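PDB 4P5A: thymidylate synthase ThyX from Streptomyces cacaoi subsp. asoensis, which probably catalyses the FAD-dependent reductive methylation of dUMP to dTMP, with methylenetetrahydrofolate as the methyl donor, as a homotetramer of the ThyX family. Local coordinates for residues E151-R154 and L155-S158; K222-P225 and V226-E229; S140-R143 and A144-A148; S48-G51 and L52-L56. All coordinates share one frame; numbering follows the deposited sequence.

Interaction 1: residues E151-R154 and L155-S158; sequences EYQR and LLDS
Tyr152 and Leu156 meet one turn apart near the C-terminal end of the long helix 131-157 of the ThyX fold, an i to i+4 pair joined as a CH-pi contact. Leu156 is the side chain to follow. Its CB leaves the helix beside the carbonyl oxygens of Tyr152 and Gln153, and CG settles over Tyr152 O at 3.4 Å. From there CD1 reaches the ring of Tyr152, 3.8 Å from the centroid and offset toward the CE1 and CZ rim; CE1 is the nearest ring atom, 3.5 Å from Leu156 CD1. In the tyrosine, CG anti to the backbone N (chi1 174°) carries the ring to the Leu156 side, and its OH is tied to Val102 N. Gln153 adds a second neighbour for the methyl, its NE2 lying 3.8 Å from Leu156 CD1 while it hydrogen-bonds Glu101. The side chain of Tyr152 also lies about 4 Å from that of Arg166, predicted to bind dUMP, which is consistent with this end of the helix lying behind the nucleotide site.

Backbone bonds from Leu155, Leu156, Asp157 and Ser158 to the residues four earlier continue the helical pattern. On another side Arg154 grips Glu151 side-on and is shared with Glu150, while Glu151 OE1 also takes Ser140 OG of the second subunit. In this bidentate salt bridge, Arg154 NE meets Glu151 OE1 at 3.1 Å and NH2 meets OE2.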
loop_
_atom_site.group_PDB
_atom_site.type_symbol
_atom_site.label_atom_id
_atom_site.label_comp_id
_atom_site.label_asym_id
_atom_site.label_seq_id
_atom_site.Cartn_x
_atom_site.Cartn_y
_atom_site.Cartn_z
ATOM N N GLU B 151 38.197 -11.484 6.485
ATOM C CA GLU B 151 38.310 -10.846 5.186
ATOM C C GLU B 151 37.612 -9.482 5.144
ATOM O O GLU B 151 38.107 -8.575 4.480
ATOM C CB GLU B 151 37.804 -11.732 4.019
ATOM C CG GLU B 151 38.568 -13.077 3.807
ATOM C CD GLU B 151 40.097 -12.857 3.573
ATOM O OE1 GLU B 151 40.529 -11.786 3.076
ATOM O OE2 GLU B 151 40.842 -13.769 4.024
ATOM N N TYR B 152 36.467 -9.351 5.830
ATOM C CA TYR B 152 35.797 -8.051 5.918
ATOM C C TYR B 152 36.762 -7.060 6.562
ATOM O O TYR B 152 36.971 -5.959 6.044
ATOM C CB TYR B 152 34.551 -8.206 6.787
ATOM C CG TYR B 152 33.811 -6.958 7.097
ATOM C CD1 TYR B 152 33.630 -6.507 8.418
ATOM C CD2 TYR B 152 33.200 -6.234 6.046
ATOM C CE1 TYR B 152 32.887 -5.342 8.713
ATOM C CE2 TYR B 152 32.435 -5.047 6.340
ATOM C CZ TYR B 152 32.286 -4.642 7.670
ATOM O OH TYR B 152 31.593 -3.500 7.971
ATOM N N GLN B 153 37.359 -7.461 7.682
ATOM C CA GLN B 153 38.273 -6.499 8.353
ATOM C C GLN B 153 39.508 -6.204 7.510
ATOM O O GLN B 153 40.010 -5.082 7.532
ATOM C CB GLN B 153 38.709 -7.102 9.693
ATOM C CG GLN B 153 37.651 -7.068 10.767
ATOM C CD GLN B 153 37.170 -5.662 11.066
ATOM O OE1 GLN B 153 37.964 -4.808 11.344
ATOM N NE2 GLN B 153 35.828 -5.428 11.008
ATOM N N ARG B 154 40.017 -7.217 6.814
ATOM C CA ARG B 154 41.188 -6.985 5.931
ATOM C C ARG B 154 40.873 -5.980 4.841
ATOM O O ARG B 154 41.687 -5.061 4.532
ATOM C CB ARG B 154 41.614 -8.274 5.211
ATOM C CG ARG B 154 43.080 -8.188 4.683
ATOM C CD ARG B 154 43.496 -9.353 3.786
ATOM N NE ARG B 154 43.133 -10.676 4.284
ATOM C CZ ARG B 154 43.670 -11.339 5.322
ATOM N NH1 ARG B 154 44.683 -10.875 6.091
ATOM N NH2 ARG B 154 43.173 -12.519 5.600
ATOM N N LEU B 155 39.690 -6.118 4.234
ATOM C CA LEU B 155 39.242 -5.143 3.240
ATOM C C LEU B 155 39.114 -3.760 3.829
ATOM O O LEU B 155 39.628 -2.811 3.211
ATOM C CB LEU B 155 37.938 -5.554 2.553
ATOM C CG LEU B 155 38.142 -6.788 1.662
ATOM C CD1 LEU B 155 36.695 -7.413 1.359
ATOM C CD2 LEU B 155 39.026 -6.498 0.361
ATOM N N LEU B 156 38.406 -3.642 4.951
ATOM C CA LEU B 156 38.276 -2.322 5.647
ATOM C C LEU B 156 39.663 -1.710 5.960
ATOM O O LEU B 156 39.911 -0.534 5.656
ATOM C CB LEU B 156 37.479 -2.362 6.911
ATOM C CG LEU B 156 36.001 -2.828 6.845
ATOM C CD1 LEU B 156 35.383 -2.888 8.206
ATOM C CD2 LEU B 156 35.219 -1.750 5.929
ATOM N N ASP B 157 40.519 -2.498 6.601
ATOM C CA ASP B 157 41.929 -2.039 6.897
ATOM C C ASP B 157 42.692 -1.575 5.640
ATOM O O ASP B 157 43.440 -0.599 5.694
ATOM C CB ASP B 157 42.717 -3.124 7.657
ATOM C CG ASP B 157 42.181 -3.343 9.073
ATOM O OD1 ASP B 157 41.331 -2.547 9.551
ATOM O OD2 ASP B 157 42.591 -4.317 9.719
ATOM N N SER B 158 42.456 -2.210 4.511
ATOM C CA SER B 158 43.044 -1.826 3.247
ATOM C C SER B 158 42.465 -0.493 2.652
ATOM O O SER B 158 43.001 0.056 1.682
ATOM C CB SER B 158 42.844 -3.017 2.316
ATOM O OG SER B 158 43.223 -2.745 1.008
#

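Interaction 2: residues K222-P225 and V226-E229; sequences KLMP and VTHE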
loop_
_atom_site.group_PDB
_atom_site.type_symbol
_atom_site.label_atom_id
_atom_site.label_comp_id
_atom_site.label_asym_id
_atom_site.label_seq_id
_atom_site.Cartn_x
_atom_site.Cartn_y
_atom_site.Cartn_z
ATOM N N LYS B 222 -0.723 -7.642 25.578
ATOM C CA LYS B 222 -0.844 -6.739 26.753
ATOM C C LYS B 222 -1.456 -5.446 26.403
ATOM O O LYS B 222 -2.172 -4.872 27.251
ATOM C CB LYS B 222 0.562 -6.500 27.400
ATOM C CG LYS B 222 1.091 -7.676 27.986
ATOM C CD LYS B 222 2.641 -7.456 28.282
ATOM C CE LYS B 222 3.271 -8.852 28.496
ATOM N NZ LYS B 222 4.797 -8.893 28.683
ATOM N N LEU B 223 -1.228 -4.929 25.178
ATOM C CA LEU B 223 -1.836 -3.657 24.839
ATOM C C LEU B 223 -3.293 -3.796 24.393
ATOM O O LEU B 223 -4.096 -2.877 24.603
ATOM C CB LEU B 223 -1.089 -3.062 23.598
ATOM C CG LEU B 223 0.394 -2.908 23.865
ATOM C CD1 LEU B 223 1.047 -2.362 22.488
ATOM C CD2 LEU B 223 0.553 -1.790 24.832
ATOM N N MET B 224 -3.626 -4.935 23.728
ATOM C CA MET B 224 -4.956 -5.075 23.159
ATOM C C MET B 224 -5.469 -6.462 23.446
ATOM O O MET B 224 -5.654 -7.279 22.552
ATOM C CB MET B 224 -4.851 -4.886 21.622
ATOM C CG MET B 224 -4.386 -3.362 21.284
ATOM S SD MET B 224 -4.382 -3.057 19.457
ATOM C CE MET B 224 -6.113 -3.088 18.933
ATOM N N PRO B 225 -5.726 -6.727 24.706
ATOM C CA PRO B 225 -6.096 -8.107 25.076
ATOM C C PRO B 225 -7.403 -8.596 24.502
ATOM O O PRO B 225 -7.445 -9.829 24.154
ATOM C CB PRO B 225 -6.156 -8.063 26.630
ATOM C CG PRO B 225 -6.460 -6.586 26.964
ATOM C CD PRO B 225 -5.717 -5.792 25.849
ATOM N N VAL B 226 -8.407 -7.752 24.320
ATOM C CA VAL B 226 -9.675 -8.301 23.812
ATOM C C VAL B 226 -9.483 -8.640 22.313
ATOM O O VAL B 226 -10.027 -9.644 21.826
ATOM C CB VAL B 226 -10.778 -7.205 23.973
ATOM C CG1 VAL B 226 -12.133 -7.620 23.313
ATOM C CG2 VAL B 226 -10.949 -6.852 25.498
ATOM N N THR B 227 -8.827 -7.730 21.594
ATOM C CA THR B 227 -8.503 -8.017 20.177
ATOM C C THR B 227 -7.698 -9.317 20.043
ATOM O O THR B 227 -7.945 -10.152 19.106
ATOM C CB THR B 227 -7.752 -6.790 19.533
ATOM O OG1 THR B 227 -8.630 -5.696 19.597
ATOM C CG2 THR B 227 -7.553 -7.101 17.968
ATOM N N HIS B 228 -6.633 -9.440 20.838
ATOM C CA HIS B 228 -5.809 -10.601 20.790
ATOM C C HIS B 228 -6.637 -11.883 21.063
ATOM O O HIS B 228 -6.515 -12.908 20.325
ATOM C CB HIS B 228 -4.667 -10.437 21.755
ATOM C CG HIS B 228 -3.828 -11.654 21.835
ATOM N ND1 HIS B 228 -4.106 -12.625 22.752
ATOM C CD2 HIS B 228 -2.893 -12.187 20.988
ATOM C CE1 HIS B 228 -3.218 -13.616 22.621
ATOM N NE2 HIS B 228 -2.485 -13.388 21.539
ATOM N N GLU B 229 -7.546 -11.830 22.074
ATOM C CA GLU B 229 -8.406 -13.003 22.298
ATOM C C GLU B 229 -9.290 -13.306 21.137
ATOM O O GLU B 229 -9.423 -14.518 20.739
ATOM C CB GLU B 229 -9.309 -12.861 23.542
ATOM C CG GLU B 229 -8.468 -12.861 24.764
ATOM C CD GLU B 229 -7.824 -14.190 25.114
ATOM O OE1 GLU B 229 -8.605 -15.079 25.597
ATOM O OE2 GLU B 229 -6.548 -14.318 24.976
#
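Met224 O receives the N-H of His228 at 2.9 Å and Pro225 O that of Glu229, the first two i to i+4 bonds of helix 225-233, which starts directly after helix 207-223 has ended. Met224 belongs to both events: it is the first residue to leave helical geometry (phi -137°, psi 68°) and it holds the N-cap position of the new helix. Pro225 follows in the first turn, where its lack of an N-H costs no helical hydrogen bond.

Met224 and Thr227 lie side by side and point the same way. The sulfur arm runs out from the backbone and then bends at its last torsion (chi3 68°), which turns the CE methyl toward the threonine, 3.7 Å from Thr227 OG1. Nearer the backbone, Met224 CB lies 4.1 Å from Thr227 CB. The threonine hydroxyl bonds to Asp23 OD2, and the other oxygen of that carboxylate takes Val226 N, so one aspartate holds both a backbone N-H of the first turn and a side chain. On the far end of the segment, Glu229 CG, anti to its own carbonyl carbon, lies 3.3 Å from Pro225 O.

His228 reaches back to helix 207-223, where NE2 bonds to Glu217 and its ring meets that of Trp220. Met224 packs on Val26 of helix 23-30, and Val226 and Thr227 rest on Ile53 of helix 48-58, which places this junction between two helices within a cluster of four helices.

Interaction 3: residues S140-R143 and A144-A148; sequences SATR and AYEVA
Ala141 lies beneath the ring of Tyr145, one turn later on helix 131-157, a long helix that contributes to the contact with the second subunit of the ThyX tetramer. The methyl CB of Ala141 makes a CH-pi contact over the ring face, 4.0 Å from the centroid and 3.7 Å from Tyr145 CZ. The same face also covers Ala141 O, 3.1 Å from Tyr145 CG; this carbonyl already accepts the backbone N-H of Tyr145 at 2.8 Å. The ring can lie back along the helix in this way because CG is anti to the carbonyl carbon (chi1 -60°). A second i to i+4 pair is Thr142 and Glu146, side by side and pointing the same way, where Thr142 CG2 rests 3.7 Å from Glu146 CD, and Thr142 OG1 bonds to Val138 O.

Further out, Tyr145 OH bonds to Tyr107 O and the ring meets Phe106, which fixes it against strand 105-107, with Leu8 of strand 7-9 close by. Replacing Tyr145 by an alanine would probably leave Tyr107 O without this hydroxyl and open a gap between Ala141, Phe106 and Leu8.

The second subunit supplies further partners: Arg143 NH1 makes salt bridges with its Glu150 and Glu151, and Ala144 packs on its Val168. Within the helix, Arg143 O accepts Val147 N at 3.2 Å, while Val147 CG2 lies 3.5 Å from that same oxygen.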
loop_
_atom_site.group_PDB
_atom_site.type_symbol
_atom_site.label_atom_id
_atom_site.label_comp_id
_atom_site.label_asym_id
_atom_site.label_seq_id
_atom_site.Cartn_x
_atom_site.Cartn_y
_atom_site.Cartn_z
ATOM N N SER B 140 30.803 -25.731 11.333
ATOM C CA SER B 140 30.900 -25.164 10.004
ATOM C C SER B 140 30.640 -23.669 10.020
ATOM O O SER B 140 31.329 -22.904 9.290
ATOM C CB SER B 140 29.861 -25.784 9.088
ATOM O OG SER B 140 30.199 -27.115 8.762
ATOM N N ALA B 141 29.629 -23.279 10.806
ATOM C CA ALA B 141 29.252 -21.830 10.846
ATOM C C ALA B 141 30.426 -21.054 11.443
ATOM O O ALA B 141 30.857 -20.048 10.898
ATOM C CB ALA B 141 27.999 -21.643 11.644
ATOM N N THR B 142 30.996 -21.561 12.557
ATOM C CA THR B 142 32.135 -20.898 13.141
ATOM C C THR B 142 33.232 -20.671 12.108
ATOM O O THR B 142 33.790 -19.581 12.031
ATOM C CB THR B 142 32.688 -21.687 14.363
ATOM O OG1 THR B 142 31.673 -21.703 15.347
ATOM C CG2 THR B 142 33.934 -20.966 14.985
ATOM N N ARG B 143 33.548 -21.690 11.322
ATOM C CA ARG B 143 34.688 -21.570 10.438
ATOM C C ARG B 143 34.372 -20.551 9.317
ATOM O O ARG B 143 35.188 -19.676 8.953
ATOM C CB ARG B 143 34.980 -22.944 9.823
ATOM C CG ARG B 143 36.331 -23.085 9.187
ATOM C CD ARG B 143 36.226 -22.909 7.750
ATOM N NE ARG B 143 37.451 -23.104 6.979
ATOM C CZ ARG B 143 37.558 -23.938 5.965
ATOM N NH1 ARG B 143 36.539 -24.739 5.637
ATOM N NH2 ARG B 143 38.708 -23.993 5.279
ATOM N N ALA B 144 33.202 -20.698 8.756
ATOM C CA ALA B 144 32.804 -19.745 7.661
ATOM C C ALA B 144 32.724 -18.315 8.190
ATOM O O ALA B 144 33.196 -17.404 7.499
ATOM C CB ALA B 144 31.546 -20.180 7.137
ATOM N N TYR B 145 32.140 -18.107 9.391
ATOM C CA TYR B 145 31.956 -16.717 9.902
ATOM C C TYR B 145 33.337 -16.124 10.233
ATOM O O TYR B 145 33.568 -14.940 10.003
ATOM C CB TYR B 145 31.108 -16.672 11.149
ATOM C CG TYR B 145 29.674 -17.224 11.040
ATOM C CD1 TYR B 145 29.076 -17.485 9.786
ATOM C CD2 TYR B 145 28.924 -17.424 12.190
ATOM C CE1 TYR B 145 27.765 -17.995 9.723
ATOM C CE2 TYR B 145 27.662 -17.908 12.146
ATOM C CZ TYR B 145 27.074 -18.185 10.894
ATOM O OH TYR B 145 25.777 -18.643 10.857
ATOM N N GLU B 146 34.255 -16.955 10.790
ATOM C CA GLU B 146 35.594 -16.422 11.085
ATOM C C GLU B 146 36.344 -15.961 9.837
ATOM O O GLU B 146 36.956 -14.871 9.903
ATOM C CB GLU B 146 36.472 -17.482 11.835
ATOM C CG GLU B 146 35.967 -17.777 13.176
ATOM C CD GLU B 146 36.802 -18.864 13.854
ATOM O OE1 GLU B 146 37.267 -19.789 13.114
ATOM O OE2 GLU B 146 36.949 -18.768 15.117
ATOM N N VAL B 147 36.282 -16.721 8.722
ATOM C CA VAL B 147 36.957 -16.312 7.511
ATOM C C VAL B 147 36.254 -15.097 6.889
ATOM O O VAL B 147 36.919 -14.147 6.518
ATOM C CB VAL B 147 36.920 -17.446 6.499
ATOM C CG1 VAL B 147 37.310 -17.027 5.046
ATOM C CG2 VAL B 147 37.879 -18.553 7.011
ATOM N N ALA B 148 34.915 -15.090 6.922
ATOM C CA ALA B 148 34.204 -13.897 6.410
ATOM C C ALA B 148 34.622 -12.644 7.156
ATOM O O ALA B 148 34.915 -11.586 6.541
ATOM C CB ALA B 148 32.658 -14.146 6.527
#

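Interaction 4: residues S48-G51 and L52-L56; sequences STRG and LIRYL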
loop_
_atom_site.group_PDB
_atom_site.type_symbol
_atom_site.label_atom_id
_atom_site.label_comp_id
_atom_site.label_asym_id
_atom_site.label_seq_id
_atom_site.Cartn_x
_atom_site.Cartn_y
_atom_site.Cartn_z
ATOM N N SER B 48 -19.760 -4.728 25.849
ATOM C CA SER B 48 -20.007 -4.195 24.510
ATOM C C SER B 48 -18.650 -4.146 23.773
ATOM O O SER B 48 -18.671 -4.329 22.565
ATOM C CB SER B 48 -20.498 -2.731 24.536
ATOM O OG SER B 48 -19.600 -1.851 25.273
ATOM N N THR B 49 -17.531 -3.891 24.475
ATOM C CA THR B 49 -16.224 -3.875 23.724
ATOM C C THR B 49 -15.879 -5.253 23.148
ATOM O O THR B 49 -15.549 -5.343 21.958
ATOM C CB THR B 49 -15.082 -3.310 24.528
ATOM O OG1 THR B 49 -15.297 -1.899 24.714
ATOM C CG2 THR B 49 -13.665 -3.563 23.843
ATOM N N ARG B 50 -15.932 -6.307 23.973
ATOM C CA ARG B 50 -15.691 -7.665 23.425
ATOM C C ARG B 50 -16.726 -8.017 22.372
ATOM O O ARG B 50 -16.393 -8.655 21.323
ATOM C CB ARG B 50 -15.723 -8.685 24.534
ATOM C CG ARG B 50 -15.469 -10.038 24.080
ATOM C CD ARG B 50 -15.519 -10.980 25.293
ATOM N NE ARG B 50 -15.269 -12.376 24.931
ATOM C CZ ARG B 50 -16.202 -13.282 24.543
ATOM N NH1 ARG B 50 -17.503 -12.979 24.395
ATOM N NH2 ARG B 50 -15.804 -14.497 24.263
ATOM N N GLY B 51 -18.003 -7.723 22.669
ATOM C CA GLY B 51 -19.049 -7.911 21.621
ATOM C C GLY B 51 -18.759 -7.274 20.255
ATOM O O GLY B 51 -18.840 -7.959 19.217
ATOM N N LEU B 52 -18.349 -6.012 20.265
ATOM C CA LEU B 52 -18.127 -5.317 19.029
ATOM C C LEU B 52 -16.865 -5.889 18.305
ATOM O O LEU B 52 -16.871 -6.120 17.076
ATOM C CB LEU B 52 -17.919 -3.870 19.355
ATOM C CG LEU B 52 -17.937 -2.890 18.125
ATOM C CD1 LEU B 52 -17.106 -1.683 18.345
ATOM C CD2 LEU B 52 -18.461 -3.264 16.757
ATOM N N ILE B 53 -15.841 -6.152 19.079
ATOM C CA ILE B 53 -14.571 -6.600 18.478
ATOM C C ILE B 53 -14.791 -7.967 17.883
ATOM O O ILE B 53 -14.257 -8.234 16.833
ATOM C CB ILE B 53 -13.451 -6.553 19.500
ATOM C CG1 ILE B 53 -13.044 -5.024 19.610
ATOM C CG2 ILE B 53 -12.220 -7.440 19.159
ATOM C CD1 ILE B 53 -12.059 -4.671 20.724
ATOM N N ARG B 54 -15.533 -8.828 18.564
ATOM C CA ARG B 54 -15.811 -10.188 17.981
ATOM C C ARG B 54 -16.615 -10.091 16.719
ATOM O O ARG B 54 -16.274 -10.783 15.750
ATOM C CB ARG B 54 -16.433 -11.101 19.017
ATOM C CG ARG B 54 -15.457 -11.471 20.176
ATOM C CD ARG B 54 -16.232 -12.286 21.280
ATOM N NE ARG B 54 -17.001 -13.468 20.782
ATOM C CZ ARG B 54 -16.493 -14.692 20.544
ATOM N NH1 ARG B 54 -17.330 -15.713 20.177
ATOM N NH2 ARG B 54 -15.178 -14.937 20.715
ATOM N N TYR B 55 -17.566 -9.187 16.660
ATOM C CA TYR B 55 -18.353 -8.943 15.488
ATOM C C TYR B 55 -17.454 -8.446 14.349
ATOM O O TYR B 55 -17.496 -8.965 13.207
ATOM C CB TYR B 55 -19.459 -7.919 15.760
ATOM C CG TYR B 55 -20.092 -7.412 14.474
ATOM C CD1 TYR B 55 -21.017 -8.195 13.740
ATOM C CD2 TYR B 55 -19.747 -6.165 13.977
ATOM C CE1 TYR B 55 -21.570 -7.683 12.498
ATOM C CE2 TYR B 55 -20.267 -5.655 12.775
ATOM C CZ TYR B 55 -21.168 -6.410 12.032
ATOM O OH TYR B 55 -21.638 -5.846 10.840
ATOM N N LEU B 56 -16.584 -7.477 14.647
ATOM C CA LEU B 56 -15.737 -7.031 13.522
ATOM C C LEU B 56 -14.825 -8.121 13.062
ATOM O O LEU B 56 -14.516 -8.172 11.851
ATOM C CB LEU B 56 -14.807 -5.844 13.960
ATOM C CG LEU B 56 -15.596 -4.625 14.464
ATOM C CD1 LEU B 56 -14.710 -3.687 15.261
ATOM C CD2 LEU B 56 -16.319 -3.869 13.335
#
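Two arginines one turn apart, Arg50 and Arg54, stack their guanidinium groups along helix 48-58, which touches helices 23-30 and 225-233. The planes are parallel to within 1° and their centres lie 4.2 Å apart. Arg50 is extended from CG to NE, with CG anti to the backbone N (chi1 -179°), whereas Arg54 bends at chi3 (52°), and that bend turns its own planar group alongside the other. The stack is offset: Arg54 CD sits over the centre of the Arg50 guanidinium, 3.4 Å from Arg50 CZ, and Arg50 NH2 lies above the rim of the Arg54 group, 3.6 Å from Arg54 NH2. Lower down, Arg54 CG lies 3.2 Å from Arg50 O, which also accepts the backbone N-H of Arg54. Arg50 leans on Val226 and Arg54 on Ala233, both from helix 225-233.

Thr49 and Ile53 add an apolar contact. Thr49 CG2 touches Ile53 CD1 at 3.7 Å, the two side chains running the same way, with Thr49 also on Val27 and Ile53 on Ala230. Tyr55 points to another side, its OH bonded to Gly122 O of the third subunit, and its side chain lies about 6 Å from a bound FAD.

With an alanine in place of Arg54 the CD methylene and guanidinium are gone, and the Arg50 guanidinium is likely to lose its stacking partner and become freer to turn. Two positive groups lie face to face here, so the stacking and the CD contact probably offset part of their mutual repulsion, helped by solvent at the exposed Arg50.

Overall arrangement
The four contacts fall into two groups on opposite sides of the chain's centre. Interactions 1 and 3 share helix 131-157, their centres 16 Å apart, and both meet the second subunit: Glu151 of one chain bonds to Ser140 and Arg143 of the other, so each contact supplies the other's partner across the interface. Interactions 2 and 4 lie 12 Å apart between centres and touch directly, Val226 CG1 packing 3.6 Å from Arg50 CA. About 49 Å separates the centres of interactions 1 and 2. Tyr152 of interaction 1 is about 9 Å from bound 5-bromo-UMP, while Tyr55 of interaction 4 is about 6 Å and Met224 of interaction 2 about 12 Å from FAD, measured from their side chains.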